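Local atomic coordinates of possible galactose mutarotase (Streptomyces platensis subsp. rosaceus, PDB entry 4RNL), a protein that probably interconverts the alpha and beta anomers of galactose or a related aldose. Residues A[76-86]-A[175-184]; A[114-124]-A[136-146]. All coordinates share one frame; numbering follows the deposited sequence.

How the contacts relate
Along the chain the order is 76-86, 114-124, 136-146 and 175-184, which nests contact 2 inside the loop closed by contact 1. Their centres lie about 11 Å apart. Contact 1 is deep, with strand 81-82 pairing at the edge of a seven-stranded sheet; contact 2 is farther out, where strand 132-139 and its following turn meet the loop after strand 111-112. The two touch directly: G83 O lies 2.8 Å from F119 N, and R84 NH2 lies 2.8 Å from S139 OG, both probable hydrogen bonds. The outer loop and the end of strand 132-139 are thereby bonded to the chain just after edge strand 81-82.

Contact 1: residues A[76-86]-A[175-184]; sequences SYFGALVGRYA and TVVNLTNHTY
Two strands of the antiparallel beta-sandwich characteristic of galactose mutarotases meet here, edge strand 81-82 running beside strand 180-185. V82 and T180 form the hydrogen-bonded pair: V82 N donates to T180 O at 2.9 Å, nearly straight at 172°, and T180 N returns a weak bond to V82 O. On one side of this pair H182 N donates to A80 O. On the other, N178 N reaches R84 O and A86 N reaches N178 O, beyond the cis peptide between G83 and R84. The methyl CG2 of T180 lies against A86 CB, 3.6 Å away, while T180 OG1 bonds to T309 O of the next strand.

H182 has CG anti to its backbone N (chi1 -155°), which brings the imidazole over Y77 CB, 3.8 Å from the ring centroid, a CH-pi contact; the two rings barely overlap. H182 NE2 hydrogen-bonds a glycerol, probably from the crystallisation liquor, which may mark the sugar pocket. Past it, F78 turns its edge to the face of Y184 in an offset edge-to-face pair with planes at 80°. Y184 OH then donates to S76 O at 2.6 Å, in the carbonyl plane and on a lone pair.

N181 closes an Asx turn, its OD1 accepting from both N and OG1 of T183, and its ND2 meets G79 O from above the carbonyl plane. N178 lays CB over one face of the Y85 ring, 3.9 Å from the centroid, while its OD1 accepts from H311 N and its ND2 bonds weakly to A86 O.

Contact 2: residues A[114-124]-A[136-146]; sequences GGPGGFSRVVW and HRVSPDGEEGF
W124 and R137 bring the two backbones to 5.5 Å between CA atoms, whereas farther along a type I turn from G115 to G118 faces the E143-E144 corner. G117 N donates to E144 OE2 at 2.7 Å, the single direct hydrogen bond between the segments; it arrives from above the carboxylate plane, 53° out of it. E144 bends at chi2 (-68°), bringing its carboxylate to the G115-G118 turn, with OE1 beside P116 CD.

R137 and E144 carry most of the side-chain contact. R137 CB lies over the six-membered ring of W124, 3.7 Å from the centroid, in a CH-pi contact. From there the chain runs extended from CG to NE, and V122 lays CG2 on one face of the guanidinium, 3.5 Å from R137 NE. NH1 and NH2 grip E143 end-on, each taking the syn lone pair of one carboxylate oxygen; the NH2-OE1 arm of this salt bridge is 2.8 Å long. S139 OG adds a third bond, reaching E143 OE2 from above the carboxylate plane, and two waters tie E143 to G117 O, one of them weakly at OE1. With so many partners the carboxylate is probably held ionised. A further water links R137 NE to V123 O.

F119 points its CE1 at S139 CB, 3.7 Å away, and W124 NE1 bonds to F119 O within the ring plane. Both rings pack against L81 of strand 81-82 and V152 of strand 150-159, so the loop before strand 125-129 packs on these two strands, and through W124 on R137 of strand 132-139.

Contact 1: residues A[76-86]-A[175-184]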
loop_
_atom_site.group_PDB
_atom_site.type_symbol
_atom_site.label_atom_id
_atom_site.label_comp_id
_atom_site.label_asym_id
_atom_site.label_seq_id
_atom_site.Cartn_x
_atom_site.Cartn_y
_atom_site.Cartn_z
ATOM N N SER A 76 -5.751 9.305 -5.614
ATOM C CA SER A 76 -5.918 8.776 -4.261
ATOM C C SER A 76 -5.104 7.515 -4.049
ATOM O O SER A 76 -4.925 7.067 -2.913
ATOM C CB SER A 76 -7.390 8.434 -3.987
ATOM O OG SER A 76 -8.185 9.608 -3.898
ATOM N N TYR A 77 -4.652 6.924 -5.153
ATOM C CA TYR A 77 -3.970 5.634 -5.136
ATOM C C TYR A 77 -4.768 4.532 -4.433
ATOM O O TYR A 77 -4.182 3.662 -3.794
ATOM C CB TYR A 77 -2.578 5.771 -4.497
ATOM C CG TYR A 77 -1.656 6.656 -5.304
ATOM C CD1 TYR A 77 -1.671 8.035 -5.141
ATOM C CD2 TYR A 77 -0.805 6.116 -6.255
ATOM C CE1 TYR A 77 -0.838 8.855 -5.893
ATOM C CE2 TYR A 77 0.031 6.928 -7.020
ATOM C CZ TYR A 77 0.003 8.295 -6.836
ATOM O OH TYR A 77 0.835 9.107 -7.585
ATOM N N PHE A 78 -6.096 4.561 -4.550
ATOM C CA PHE A 78 -6.924 3.535 -3.913
ATOM C C PHE A 78 -6.457 2.134 -4.300
ATOM O O PHE A 78 -6.311 1.836 -5.484
ATOM C CB PHE A 78 -8.394 3.700 -4.310
ATOM C CG PHE A 78 -9.089 4.844 -3.629
ATOM C CD1 PHE A 78 -8.673 5.291 -2.378
ATOM C CD2 PHE A 78 -10.168 5.468 -4.238
ATOM C CE1 PHE A 78 -9.338 6.345 -1.747
ATOM C CE2 PHE A 78 -10.832 6.523 -3.616
ATOM C CZ PHE A 78 -10.414 6.961 -2.371
ATOM N N GLY A 79 -6.198 1.298 -3.291
ATOM C CA GLY A 79 -5.844 -0.106 -3.466
ATOM C C GLY A 79 -4.555 -0.444 -4.199
ATOM O O GLY A 79 -4.271 -1.622 -4.459
ATOM N N ALA A 80 -3.742 0.565 -4.496
ATOM C CA ALA A 80 -2.757 0.422 -5.563
ATOM C C ALA A 80 -1.430 -0.221 -5.181
ATOM O O ALA A 80 -0.882 0.034 -4.106
ATOM C CB ALA A 80 -2.505 1.773 -6.218
ATOM N N LEU A 81 -0.922 -1.048 -6.093
ATOM C CA LEU A 81 0.478 -1.465 -6.081
ATOM C C LEU A 81 1.280 -0.220 -6.462
ATOM O O LEU A 81 1.099 0.332 -7.549
ATOM C CB LEU A 81 0.674 -2.569 -7.129
ATOM C CG LEU A 81 1.947 -3.416 -7.245
ATOM C CD1 LEU A 81 1.771 -4.450 -8.351
ATOM C CD2 LEU A 81 3.161 -2.597 -7.523
ATOM N N VAL A 82 2.161 0.233 -5.576
ATOM C CA VAL A 82 2.883 1.474 -5.816
ATOM C C VAL A 82 4.359 1.195 -6.079
ATOM O O VAL A 82 4.985 0.411 -5.363
ATOM C CB VAL A 82 2.750 2.433 -4.621
ATOM C CG1 VAL A 82 3.642 3.648 -4.814
ATOM C CG2 VAL A 82 1.299 2.858 -4.461
ATOM N N GLY A 83 4.910 1.831 -7.112
ATOM C CA GLY A 83 6.320 1.671 -7.461
ATOM C C GLY A 83 6.625 2.598 -8.626
ATOM O O GLY A 83 5.685 3.196 -9.167
ATOM N N ARG A 84 7.886 2.710 -9.054
ATOM C CA ARG A 84 9.009 1.902 -8.569
ATOM C C ARG A 84 9.463 2.303 -7.168
ATOM O O ARG A 84 10.106 1.521 -6.461
ATOM C CB ARG A 84 10.195 2.037 -9.547
ATOM C CG ARG A 84 11.356 1.088 -9.281
ATOM C CD ARG A 84 12.528 1.324 -10.233
ATOM N NE ARG A 84 12.173 1.136 -11.645
ATOM C CZ ARG A 84 13.056 0.790 -12.583
ATOM N NH1 ARG A 84 14.324 0.573 -12.252
ATOM N NH2 ARG A 84 12.677 0.644 -13.847
ATOM N N TYR A 85 9.144 3.532 -6.774
ATOM C CA TYR A 85 9.540 4.025 -5.451
ATOM C C TYR A 85 8.339 4.632 -4.736
ATOM O O TYR A 85 7.809 5.664 -5.155
ATOM C CB TYR A 85 10.726 5.019 -5.511
ATOM C CG TYR A 85 11.246 5.298 -4.110
ATOM C CD1 TYR A 85 10.657 6.273 -3.317
ATOM C CD2 TYR A 85 12.277 4.538 -3.564
ATOM C CE1 TYR A 85 11.078 6.496 -2.028
ATOM C CE2 TYR A 85 12.716 4.755 -2.271
ATOM C CZ TYR A 85 12.105 5.738 -1.507
ATOM O OH TYR A 85 12.515 5.972 -0.215
ATOM N N ALA A 86 7.913 3.992 -3.653
ATOM C CA ALA A 86 6.733 4.451 -2.920
ATOM C C ALA A 86 7.098 5.642 -2.051
ATOM O O ALA A 86 8.179 5.685 -1.455
ATOM C CB ALA A 86 6.157 3.338 -2.067
ATOM N N THR A 175 19.674 0.264 -9.086
ATOM C CA THR A 175 18.487 1.086 -9.073
ATOM C C THR A 175 18.015 1.217 -7.635
ATOM O O THR A 175 18.641 0.669 -6.731
ATOM C CB THR A 175 17.385 0.464 -9.957
ATOM O OG1 THR A 175 16.387 1.451 -10.240
ATOM C CG2 THR A 175 16.743 -0.763 -9.291
ATOM N N VAL A 176 16.926 1.950 -7.419
ATOM C CA VAL A 176 16.273 1.957 -6.120
ATOM C C VAL A 176 14.873 1.376 -6.297
ATOM O O VAL A 176 14.255 1.543 -7.355
ATOM C CB VAL A 176 16.203 3.366 -5.495
ATOM C CG1 VAL A 176 17.603 3.898 -5.218
ATOM C CG2 VAL A 176 15.443 4.327 -6.407
ATOM N N VAL A 177 14.403 0.662 -5.272
ATOM C CA VAL A 177 13.111 -0.022 -5.306
ATOM C C VAL A 177 12.473 0.064 -3.923
ATOM O O VAL A 177 13.137 -0.158 -2.908
ATOM C CB VAL A 177 13.252 -1.520 -5.652
ATOM C CG1 VAL A 177 11.858 -2.143 -5.841
ATOM C CG2 VAL A 177 14.070 -1.722 -6.888
ATOM N N ASN A 178 11.184 0.380 -3.886
ATOM C CA ASN A 178 10.432 0.444 -2.638
ATOM C C ASN A 178 8.970 0.239 -3.006
ATOM O O ASN A 178 8.278 1.195 -3.368
ATOM C CB ASN A 178 10.656 1.811 -1.985
ATOM C CG ASN A 178 9.984 1.956 -0.617
ATOM O OD1 ASN A 178 9.776 0.984 0.117
ATOM N ND2 ASN A 178 9.642 3.192 -0.272
ATOM N N LEU A 179 8.504 -1.008 -2.966
ATOM C CA LEU A 179 7.135 -1.307 -3.392
ATOM C C LEU A 179 6.200 -1.459 -2.203
ATOM O O LEU A 179 6.581 -2.009 -1.178
ATOM C CB LEU A 179 7.109 -2.592 -4.213
ATOM C CG LEU A 179 8.138 -2.660 -5.337
ATOM C CD1 LEU A 179 8.065 -3.986 -6.066
ATOM C CD2 LEU A 179 7.911 -1.520 -6.303
ATOM N N THR A 180 4.968 -0.983 -2.338
ATOM C CA THR A 180 4.005 -1.130 -1.249
ATOM C C THR A 180 2.627 -1.285 -1.844
ATOM O O THR A 180 2.447 -1.144 -3.053
ATOM C CB THR A 180 3.995 0.089 -0.297
ATOM O OG1 THR A 180 3.237 -0.230 0.883
ATOM C CG2 THR A 180 3.373 1.310 -0.968
ATOM N N ASN A 181 1.657 -1.587 -0.994
ATOM C CA ASN A 181 0.268 -1.549 -1.429
ATOM C C ASN A 181 -0.450 -0.451 -0.664
ATOM O O ASN A 181 -0.323 -0.345 0.561
ATOM C CB ASN A 181 -0.434 -2.889 -1.234
ATOM C CG ASN A 181 -1.848 -2.863 -1.785
ATOM O OD1 ASN A 181 -2.777 -2.426 -1.109
ATOM N ND2 ASN A 181 -2.001 -3.257 -3.045
ATOM N N HIS A 182 -1.193 0.370 -1.394
ATOM C CA HIS A 182 -1.774 1.591 -0.849
ATOM C C HIS A 182 -3.262 1.403 -0.521
ATOM O O HIS A 182 -4.058 2.326 -0.668
ATOM C CB HIS A 182 -1.590 2.704 -1.879
ATOM C CG HIS A 182 -1.573 4.086 -1.302
ATOM N ND1 HIS A 182 -2.638 4.617 -0.608
ATOM C CD2 HIS A 182 -0.633 5.062 -1.354
ATOM C CE1 HIS A 182 -2.351 5.854 -0.240
ATOM N NE2 HIS A 182 -1.141 6.151 -0.685
ATOM N N THR A 183 -3.640 0.204 -0.087
ATOM C CA THR A 183 -5.016 -0.046 0.357
ATOM C C THR A 183 -5.376 0.884 1.534
ATOM O O THR A 183 -4.580 1.060 2.459
ATOM C CB THR A 183 -5.191 -1.535 0.768
ATOM O OG1 THR A 183 -5.271 -2.358 -0.413
ATOM C CG2 THR A 183 -6.456 -1.740 1.588
ATOM N N TYR A 184 -6.550 1.510 1.477
ATOM C CA TYR A 184 -7.112 2.188 2.644
ATOM C C TYR A 184 -8.258 1.322 3.152
ATOM O O TYR A 184 -9.082 0.827 2.353
ATOM C CB TYR A 184 -7.770 3.526 2.296
ATOM C CG TYR A 184 -6.982 4.612 1.593
ATOM C CD1 TYR A 184 -6.519 4.442 0.290
ATOM C CD2 TYR A 184 -6.792 5.850 2.201
ATOM C CE1 TYR A 184 -5.849 5.463 -0.368
ATOM C CE2 TYR A 184 -6.131 6.873 1.554
ATOM C CZ TYR A 184 -5.667 6.674 0.271
ATOM O OH TYR A 184 -5.017 7.698 -0.381
HETATM O O HOH W 1 -7.952 0.993 -0.915
#

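Contact 2: residues A[114-124]-A[136-146]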
loop_
_atom_site.group_PDB
_atom_site.type_symbol
_atom_site.label_atom_id
_atom_site.label_comp_id
_atom_site.label_asym_id
_atom_site.label_seq_id
_atom_site.Cartn_x
_atom_site.Cartn_y
_atom_site.Cartn_z
ATOM N N GLY A 114 6.553 6.975 -7.612
ATOM C CA GLY A 114 7.034 6.450 -8.871
ATOM C C GLY A 114 6.725 7.280 -10.105
ATOM O O GLY A 114 7.061 6.875 -11.213
ATOM N N GLY A 115 6.090 8.436 -9.931
ATOM C CA GLY A 115 5.858 9.329 -11.058
ATOM C C GLY A 115 4.478 9.174 -11.671
ATOM O O GLY A 115 3.719 8.295 -11.270
ATOM N N PRO A 116 4.143 10.032 -12.646
ATOM C CA PRO A 116 2.808 10.004 -13.255
ATOM C C PRO A 116 2.471 8.647 -13.851
ATOM O O PRO A 116 1.317 8.219 -13.747
ATOM C CB PRO A 116 2.908 11.059 -14.362
ATOM C CG PRO A 116 3.948 12.026 -13.845
ATOM C CD PRO A 116 4.962 11.149 -13.154
ATOM N N GLY A 117 3.450 7.993 -14.471
ATOM C CA GLY A 117 3.255 6.649 -14.996
ATOM C C GLY A 117 3.830 5.559 -14.099
ATOM O O GLY A 117 4.366 4.561 -14.589
ATOM N N GLY A 118 3.715 5.743 -12.785
ATOM C CA GLY A 118 4.146 4.732 -11.830
ATOM C C GLY A 118 3.394 3.410 -11.949
ATOM O O GLY A 118 2.462 3.273 -12.764
ATOM N N PHE A 119 3.784 2.446 -11.112
ATOM C CA PHE A 119 3.274 1.072 -11.189
ATOM C C PHE A 119 1.758 1.010 -10.986
ATOM O O PHE A 119 1.107 0.065 -11.427
ATOM C CB PHE A 119 3.954 0.175 -10.138
ATOM C CG PHE A 119 5.420 -0.153 -10.422
ATOM C CD1 PHE A 119 6.102 0.409 -11.495
ATOM C CD2 PHE A 119 6.097 -1.054 -9.602
ATOM C CE1 PHE A 119 7.450 0.080 -11.742
ATOM C CE2 PHE A 119 7.438 -1.378 -9.830
ATOM C CZ PHE A 119 8.113 -0.810 -10.907
ATOM N N SER A 120 1.201 2.021 -10.323
ATOM C CA SER A 120 -0.230 2.015 -10.023
ATOM C C SER A 120 -1.080 2.421 -11.223
ATOM O O SER A 120 -2.309 2.348 -11.165
ATOM C CB SER A 120 -0.523 2.957 -8.861
ATOM O OG SER A 120 -0.233 4.284 -9.236
ATOM N N ARG A 121 -0.432 2.832 -12.307
ATOM C CA ARG A 121 -1.150 3.302 -13.493
ATOM C C ARG A 121 -0.730 2.580 -14.763
ATOM O O ARG A 121 -0.858 3.123 -15.860
ATOM C CB ARG A 121 -0.946 4.813 -13.670
ATOM C CG ARG A 121 -1.618 5.659 -12.597
ATOM C CD ARG A 121 -0.596 6.421 -11.783
ATOM N NE ARG A 121 -1.218 7.217 -10.723
ATOM C CZ ARG A 121 -1.093 8.532 -10.614
ATOM N NH1 ARG A 121 -0.351 9.209 -11.488
ATOM N NH2 ARG A 121 -1.687 9.168 -9.617
ATOM N N VAL A 122 -0.211 1.363 -14.608
ATOM C CA VAL A 122 0.126 0.524 -15.754
ATOM C C VAL A 122 -0.529 -0.845 -15.589
ATOM O O VAL A 122 -0.896 -1.236 -14.471
ATOM C CB VAL A 122 1.657 0.358 -15.918
ATOM C CG1 VAL A 122 2.316 1.708 -16.160
ATOM C CG2 VAL A 122 2.255 -0.301 -14.686
ATOM N N VAL A 123 -0.691 -1.564 -16.695
ATOM C CA VAL A 123 -1.339 -2.879 -16.659
ATOM C C VAL A 123 -0.297 -3.991 -16.521
ATOM O O VAL A 123 0.725 -4.000 -17.223
ATOM C CB VAL A 123 -2.222 -3.114 -17.897
ATOM C CG1 VAL A 123 -2.846 -4.503 -17.869
ATOM C CG2 VAL A 123 -3.323 -2.064 -17.967
ATOM N N TRP A 124 -0.560 -4.914 -15.600
ATOM C CA TRP A 124 0.327 -6.043 -15.309
ATOM C C TRP A 124 -0.169 -7.346 -15.937
ATOM O O TRP A 124 -1.382 -7.563 -16.063
ATOM C CB TRP A 124 0.432 -6.217 -13.784
ATOM C CG TRP A 124 1.116 -5.052 -13.113
ATOM C CD1 TRP A 124 0.668 -3.768 -13.027
ATOM C CD2 TRP A 124 2.385 -5.080 -12.451
ATOM N NE1 TRP A 124 1.582 -2.989 -12.346
ATOM C CE2 TRP A 124 2.643 -3.776 -11.980
ATOM C CE3 TRP A 124 3.317 -6.089 -12.197
ATOM C CZ2 TRP A 124 3.806 -3.450 -11.282
ATOM C CZ3 TRP A 124 4.475 -5.765 -11.498
ATOM C CH2 TRP A 124 4.707 -4.457 -11.051
ATOM N N HIS A 136 2.940 -9.737 -13.032
ATOM C CA HIS A 136 4.322 -9.657 -13.502
ATOM C C HIS A 136 4.463 -8.547 -14.524
ATOM O O HIS A 136 3.656 -8.446 -15.440
ATOM C CB HIS A 136 4.737 -10.983 -14.141
ATOM C CG HIS A 136 6.096 -10.950 -14.772
ATOM N ND1 HIS A 136 6.346 -11.451 -16.030
ATOM C CD2 HIS A 136 7.283 -10.478 -14.312
ATOM C CE1 HIS A 136 7.626 -11.288 -16.324
ATOM N NE2 HIS A 136 8.216 -10.705 -15.294
ATOM N N ARG A 137 5.499 -7.724 -14.381
ATOM C CA ARG A 137 5.781 -6.695 -15.379
ATOM C C ARG A 137 7.227 -6.256 -15.273
ATOM O O ARG A 137 7.739 -6.061 -14.173
ATOM C CB ARG A 137 4.867 -5.479 -15.171
ATOM C CG ARG A 137 5.068 -4.365 -16.191
ATOM C CD ARG A 137 4.210 -3.149 -15.846
ATOM N NE ARG A 137 4.372 -2.067 -16.813
ATOM C CZ ARG A 137 5.265 -1.088 -16.689
ATOM N NH1 ARG A 137 6.081 -1.055 -15.638
ATOM N NH2 ARG A 137 5.338 -0.141 -17.619
ATOM N N VAL A 138 7.895 -6.116 -16.414
ATOM C CA VAL A 138 9.225 -5.531 -16.420
ATOM C C VAL A 138 9.099 -4.030 -16.629
ATOM O O VAL A 138 8.483 -3.586 -17.600
ATOM C CB VAL A 138 10.085 -6.100 -17.541
ATOM C CG1 VAL A 138 11.458 -5.436 -17.527
ATOM C CG2 VAL A 138 10.196 -7.610 -17.403
ATOM N N SER A 139 9.663 -3.253 -15.708
ATOM C CA SER A 139 9.737 -1.802 -15.856
ATOM C C SER A 139 11.071 -1.508 -16.530
ATOM O O SER A 139 12.136 -1.754 -15.945
ATOM C CB SER A 139 9.675 -1.142 -14.477
ATOM O OG SER A 139 10.010 0.239 -14.527
ATOM N N PRO A 140 11.036 -1.014 -17.779
ATOM C CA PRO A 140 12.303 -0.924 -18.512
ATOM C C PRO A 140 13.245 0.140 -17.969
ATOM O O PRO A 140 12.817 1.031 -17.233
ATOM C CB PRO A 140 11.868 -0.584 -19.942
ATOM C CG PRO A 140 10.480 -0.047 -19.811
ATOM C CD PRO A 140 9.872 -0.702 -18.624
ATOM N N ASP A 141 14.525 0.001 -18.313
ATOM C CA ASP A 141 15.558 0.979 -17.988
ATOM C C ASP A 141 15.080 2.372 -18.390
ATOM O O ASP A 141 14.678 2.587 -19.531
ATOM C CB ASP A 141 16.832 0.608 -18.753
ATOM C CG ASP A 141 17.983 1.583 -18.523
ATOM O OD1 ASP A 141 18.137 2.115 -17.402
ATOM O OD2 ASP A 141 18.755 1.797 -19.476
ATOM N N GLY A 142 15.090 3.307 -17.444
ATOM C CA GLY A 142 14.709 4.680 -17.740
ATOM C C GLY A 142 13.244 5.003 -17.507
ATOM O O GLY A 142 12.846 6.167 -17.625
ATOM N N GLU A 143 12.430 3.999 -17.183
ATOM C CA GLU A 143 11.008 4.263 -16.956
ATOM C C GLU A 143 10.835 5.217 -15.790
ATOM O O GLU A 143 11.304 4.938 -14.678
ATOM C CB GLU A 143 10.222 2.976 -16.690
ATOM C CG GLU A 143 8.750 3.243 -16.387
ATOM C CD GLU A 143 7.897 1.997 -16.490
ATOM O OE1 GLU A 143 7.396 1.712 -17.607
ATOM O OE2 GLU A 143 7.727 1.307 -15.457
ATOM N N GLU A 144 10.168 6.340 -16.057
ATOM C CA GLU A 144 10.011 7.427 -15.088
ATOM C C GLU A 144 11.347 7.921 -14.527
ATOM O O GLU A 144 11.401 8.470 -13.427
ATOM C CB GLU A 144 9.073 7.020 -13.949
ATOM C CG GLU A 144 7.604 6.893 -14.365
ATOM C CD GLU A 144 6.982 8.230 -14.734
ATOM O OE1 GLU A 144 7.545 9.292 -14.370
ATOM O OE2 GLU A 144 5.927 8.227 -15.402
ATOM N N GLY A 145 12.420 7.732 -15.286
ATOM C CA GLY A 145 13.722 8.234 -14.875
ATOM C C GLY A 145 14.562 7.276 -14.045
ATOM O O GLY A 145 15.733 7.544 -13.819
ATOM N N PHE A 146 13.980 6.166 -13.594
ATOM C CA PHE A 146 14.720 5.201 -12.775
ATOM C C PHE A 146 15.593 4.332 -13.676
ATOM O O PHE A 146 15.128 3.844 -14.702
ATOM C CB PHE A 146 13.751 4.330 -11.962
ATOM C CG PHE A 146 12.966 5.091 -10.928
ATOM C CD1 PHE A 146 13.491 5.309 -9.664
ATOM C CD2 PHE A 146 11.696 5.580 -11.213
ATOM C CE1 PHE A 146 12.775 6.016 -8.699
ATOM C CE2 PHE A 146 10.971 6.295 -10.256
ATOM C CZ PHE A 146 11.506 6.511 -8.998
HETATM O O HOH W 2 6.424 3.003 -13.594
HETATM O O HOH W 3 4.988 4.189 -17.238
HETATM O O HOH W 4 2.328 -2.465 -18.786
#